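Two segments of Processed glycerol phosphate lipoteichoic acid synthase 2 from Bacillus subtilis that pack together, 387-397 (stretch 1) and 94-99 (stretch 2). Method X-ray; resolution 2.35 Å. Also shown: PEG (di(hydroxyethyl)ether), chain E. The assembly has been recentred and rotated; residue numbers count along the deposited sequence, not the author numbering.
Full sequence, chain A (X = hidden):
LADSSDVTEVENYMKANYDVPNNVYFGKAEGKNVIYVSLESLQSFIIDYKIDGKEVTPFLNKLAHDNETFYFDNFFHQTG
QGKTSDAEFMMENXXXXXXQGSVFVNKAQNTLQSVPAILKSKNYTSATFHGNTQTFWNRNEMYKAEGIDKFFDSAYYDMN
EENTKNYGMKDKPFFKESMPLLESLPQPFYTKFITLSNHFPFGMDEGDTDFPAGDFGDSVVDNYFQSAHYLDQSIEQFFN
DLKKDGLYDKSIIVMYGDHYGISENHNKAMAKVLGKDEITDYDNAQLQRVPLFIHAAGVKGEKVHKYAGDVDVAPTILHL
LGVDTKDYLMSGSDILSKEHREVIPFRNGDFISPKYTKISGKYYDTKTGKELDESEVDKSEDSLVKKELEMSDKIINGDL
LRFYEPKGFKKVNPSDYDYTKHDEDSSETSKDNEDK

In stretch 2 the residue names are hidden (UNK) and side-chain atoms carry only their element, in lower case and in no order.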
# COMPACT_ATOMS: atom_id res chain seq x y z
N LYS A 387 1.39 16.95 14.29
CA LYS A 387 -0.01 16.76 14.66
C LYS A 387 -0.66 15.55 13.97
O LYS A 387 -1.34 14.76 14.64
CB LYS A 387 -0.82 18.03 14.37
CG LYS A 387 -1.04 18.91 15.57
CD LYS A 387 -1.27 20.34 15.12
CE LYS A 387 -1.19 21.31 16.30
NZ LYS A 387 -0.39 22.49 15.90
N GLU A 388 -0.44 15.37 12.67
CA GLU A 388 -1.01 14.23 11.96
C GLU A 388 -0.52 12.93 12.61
O GLU A 388 -1.32 12.06 12.91
CB GLU A 388 -0.72 14.27 10.43
CG GLU A 388 -1.31 13.07 9.64
CD GLU A 388 -1.41 13.25 8.11
OE1 GLU A 388 -1.58 14.40 7.62
OE2 GLU A 388 -1.35 12.20 7.40
N LEU A 389 0.78 12.82 12.84
CA LEU A 389 1.36 11.65 13.50
C LEU A 389 0.88 11.50 14.95
O LEU A 389 0.53 10.40 15.38
CB LEU A 389 2.88 11.71 13.44
CG LEU A 389 3.51 11.44 12.06
CD1 LEU A 389 5.05 11.55 12.17
CD2 LEU A 389 3.08 10.05 11.48
N GLU A 390 0.83 12.61 15.68
CA GLU A 390 0.43 12.59 17.09
C GLU A 390 -1.01 12.05 17.28
O GLU A 390 -1.26 11.24 18.17
CB GLU A 390 0.59 14.00 17.67
CG GLU A 390 0.21 14.19 19.12
CD GLU A 390 0.03 15.69 19.49
OE1 GLU A 390 0.07 16.56 18.58
OE2 GLU A 390 -0.16 15.99 20.69
N MSE A 391 -1.94 12.49 16.44
CA MSE A 391 -3.34 12.08 16.56
C MSE A 391 -3.48 10.59 16.33
O MSE A 391 -4.12 9.89 17.11
CB MSE A 391 -4.25 12.87 15.63
CG MSE A 391 -4.32 14.36 15.95
SE MSE A 391 -4.91 14.79 17.80
CE MSE A 391 -3.21 15.30 18.60
N SER A 392 -2.82 10.09 15.29
CA SER A 392 -2.78 8.67 15.04
C SER A 392 -2.17 7.91 16.24
O SER A 392 -2.77 6.92 16.71
CB SER A 392 -2.05 8.37 13.72
OG SER A 392 -2.04 6.98 13.45
N ASP A 393 -1.01 8.35 16.73
CA ASP A 393 -0.35 7.70 17.90
C ASP A 393 -1.23 7.68 19.15
O ASP A 393 -1.23 6.68 19.87
CB ASP A 393 1.05 8.26 18.22
CG ASP A 393 2.11 7.85 17.16
OD1 ASP A 393 1.92 6.80 16.50
OD2 ASP A 393 3.11 8.58 16.97
N LYS A 394 -2.01 8.73 19.38
CA LYS A 394 -2.95 8.68 20.53
C LYS A 394 -3.95 7.54 20.39
O LYS A 394 -4.26 6.86 21.37
CB LYS A 394 -3.68 10.00 20.73
CG LYS A 394 -2.83 11.01 21.46
CD LYS A 394 -3.35 12.44 21.30
CE LYS A 394 -2.73 13.31 22.36
NZ LYS A 394 -1.99 14.43 21.72
N ILE A 395 -4.43 7.33 19.17
CA ILE A 395 -5.40 6.28 18.91
C ILE A 395 -4.80 4.90 19.17
O ILE A 395 -5.40 4.07 19.88
CB ILE A 395 -6.00 6.39 17.48
CG1 ILE A 395 -7.03 7.53 17.44
CG2 ILE A 395 -6.68 5.09 17.05
CD1 ILE A 395 -7.36 8.00 15.96
N ILE A 396 -3.61 4.68 18.65
CA ILE A 396 -3.00 3.37 18.71
C ILE A 396 -2.46 3.06 20.10
O ILE A 396 -2.71 1.96 20.63
CB ILE A 396 -1.97 3.21 17.58
CG1 ILE A 396 -2.63 2.45 16.41
CG2 ILE A 396 -0.78 2.44 18.02
CD1 ILE A 396 -3.04 3.31 15.39
N ASN A 397 -1.78 4.03 20.72
CA ASN A 397 -1.19 3.86 22.03
C ASN A 397 -2.24 3.73 23.12
O ASN A 397 -2.03 3.02 24.10
CB ASN A 397 -0.27 5.03 22.40
CG ASN A 397 0.90 5.20 21.44
OD1 ASN A 397 1.28 4.27 20.73
ND2 ASN A 397 1.47 6.40 21.41
N UNK A 94 -6.09 3.37 7.85
CA UNK A 94 -5.74 4.78 7.69
C UNK A 94 -5.21 5.33 9.01
O UNK A 94 -5.58 6.41 9.48
c UNK A 94 -6.93 5.59 7.14
o UNK A 94 -6.49 6.85 6.68
N UNK A 95 -4.37 4.52 9.63
CA UNK A 95 -3.66 4.87 10.84
C UNK A 95 -2.20 4.45 10.69
O UNK A 95 -1.90 3.41 10.12
c UNK A 95 -4.26 4.18 12.06
c UNK A 95 -5.68 6.05 12.95
c UNK A 95 -5.66 4.56 12.53
c UNK A 95 -6.06 3.61 13.67
N UNK A 96 -1.30 5.27 11.20
CA UNK A 96 0.12 4.99 11.12
C UNK A 96 0.54 3.78 11.98
O UNK A 96 -0.02 3.54 13.05
c UNK A 96 0.53 9.31 8.59
c UNK A 96 1.58 8.39 8.46
c UNK A 96 0.94 6.23 11.52
c UNK A 96 0.81 7.31 10.50
c UNK A 96 1.71 7.39 9.44
o UNK A 96 0.36 10.30 7.65
c UNK A 96 -0.22 8.24 10.58
c UNK A 96 -0.37 9.21 9.63
N UNK A 97 1.54 3.03 11.50
CA UNK A 97 2.14 1.92 12.23
C UNK A 97 2.99 2.47 13.37
O UNK A 97 3.05 3.68 13.58
c UNK A 97 3.49 2.50 10.36
c UNK A 97 2.23 3.30 10.22
c UNK A 97 3.05 1.30 11.18
N UNK A 98 3.62 1.59 14.13
CA UNK A 98 4.43 2.06 15.28
C UNK A 98 5.74 2.70 14.80
O UNK A 98 6.25 2.33 13.75
c UNK A 98 4.73 0.90 16.24
c UNK A 98 3.60 0.13 16.91
c UNK A 98 4.16 -1.03 17.70
c UNK A 98 2.92 1.06 17.89
N UNK A 99 6.25 3.65 15.56
CA UNK A 99 7.52 4.26 15.30
C UNK A 99 8.70 3.28 15.41
O UNK A 99 9.69 3.47 14.69
c UNK A 99 7.76 5.50 16.26
C1 PEG E . 3.03 4.04 18.62
O1 PEG E . 1.78 4.31 17.97
C2 PEG E . 4.17 4.84 17.98
O2 PEG E . 5.48 4.32 18.24
C3 PEG E . 5.76 3.68 19.51
C4 PEG E . 7.06 2.86 19.40
O4 PEG E . 6.90 1.55 19.98
O HOH W 1 0.20 5.53 14.89

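Position 94 has two side-chain atoms, one carbon followed by one oxygen. Carbon then a single oxygen is a serine. S94 is the first residue after a helix to leave helical geometry, and its phi is positive. It does not touch stretch 1, and its OG is hydrogen-bonded elsewhere in the structure.

Position 95 has four side-chain carbons, with a fork at the second. No oxygen, nitrogen or sulfur is present. The CA-to-CB bond points toward the helix, and the carbons lie against I395 and I396. A fork at the second carbon, not the first, identifies leucine. L95 CD1 is 3.5 Å from I396 CD1 and 3.7 Å from I395 CG2. Its backbone comes closest to the helix at S392, with the two CA atoms 5.7 Å apart.

Position 96 has one carbon leading to a ring of six carbons, which bears one oxygen. That oxygen reaches E388, and a face of the ring lies against L389. A six-carbon ring with an oxygen at its far end is tyrosine. Y96 OH donates a hydrogen bond to E388 OE2 at 2.6 Å. L389 CD2 sits 3.5 Å from the ring centroid, almost on the ring normal, a CH-pi contact. The backbone also takes part: Y96 N donates to S392 OG at 2.9 Å.

Position 97 has three side-chain carbons that close a ring onto the backbone N. This is proline. P97 points its CA-to-CB bond away from the helix. With N inside the ring, it has no amide hydrogen to donate.

Position 98 has four carbons, again forked at the second. The end of the side chain approaches I396. This is another leucine. L98 CD2 lies 4.0 Å from I396 CG2.

Position 99 has a single side-chain carbon, so it is alanine. A99 does not reach the helix, but A99 N donates to PEG O2 at 2.9 Å. The PEG probably comes from the crystallisation liquor.

The contact joins a loop to a helix nearly 300 residues away in the same chain. Y96 is the centre of it and has the largest covered area. Its ring spans from S392, near one edge, to E388, one helical turn earlier, while L389 covers a face. L95 and L98 add apolar packing against the next turn. Water 1 bridges the two segments: it donates to Y96 O and D393 OD1, both at 2.7 Å, and is hydrogen-bonded to S392 OG at 3.0 Å.

Stretch 2, residues 94-99: SLYPLA
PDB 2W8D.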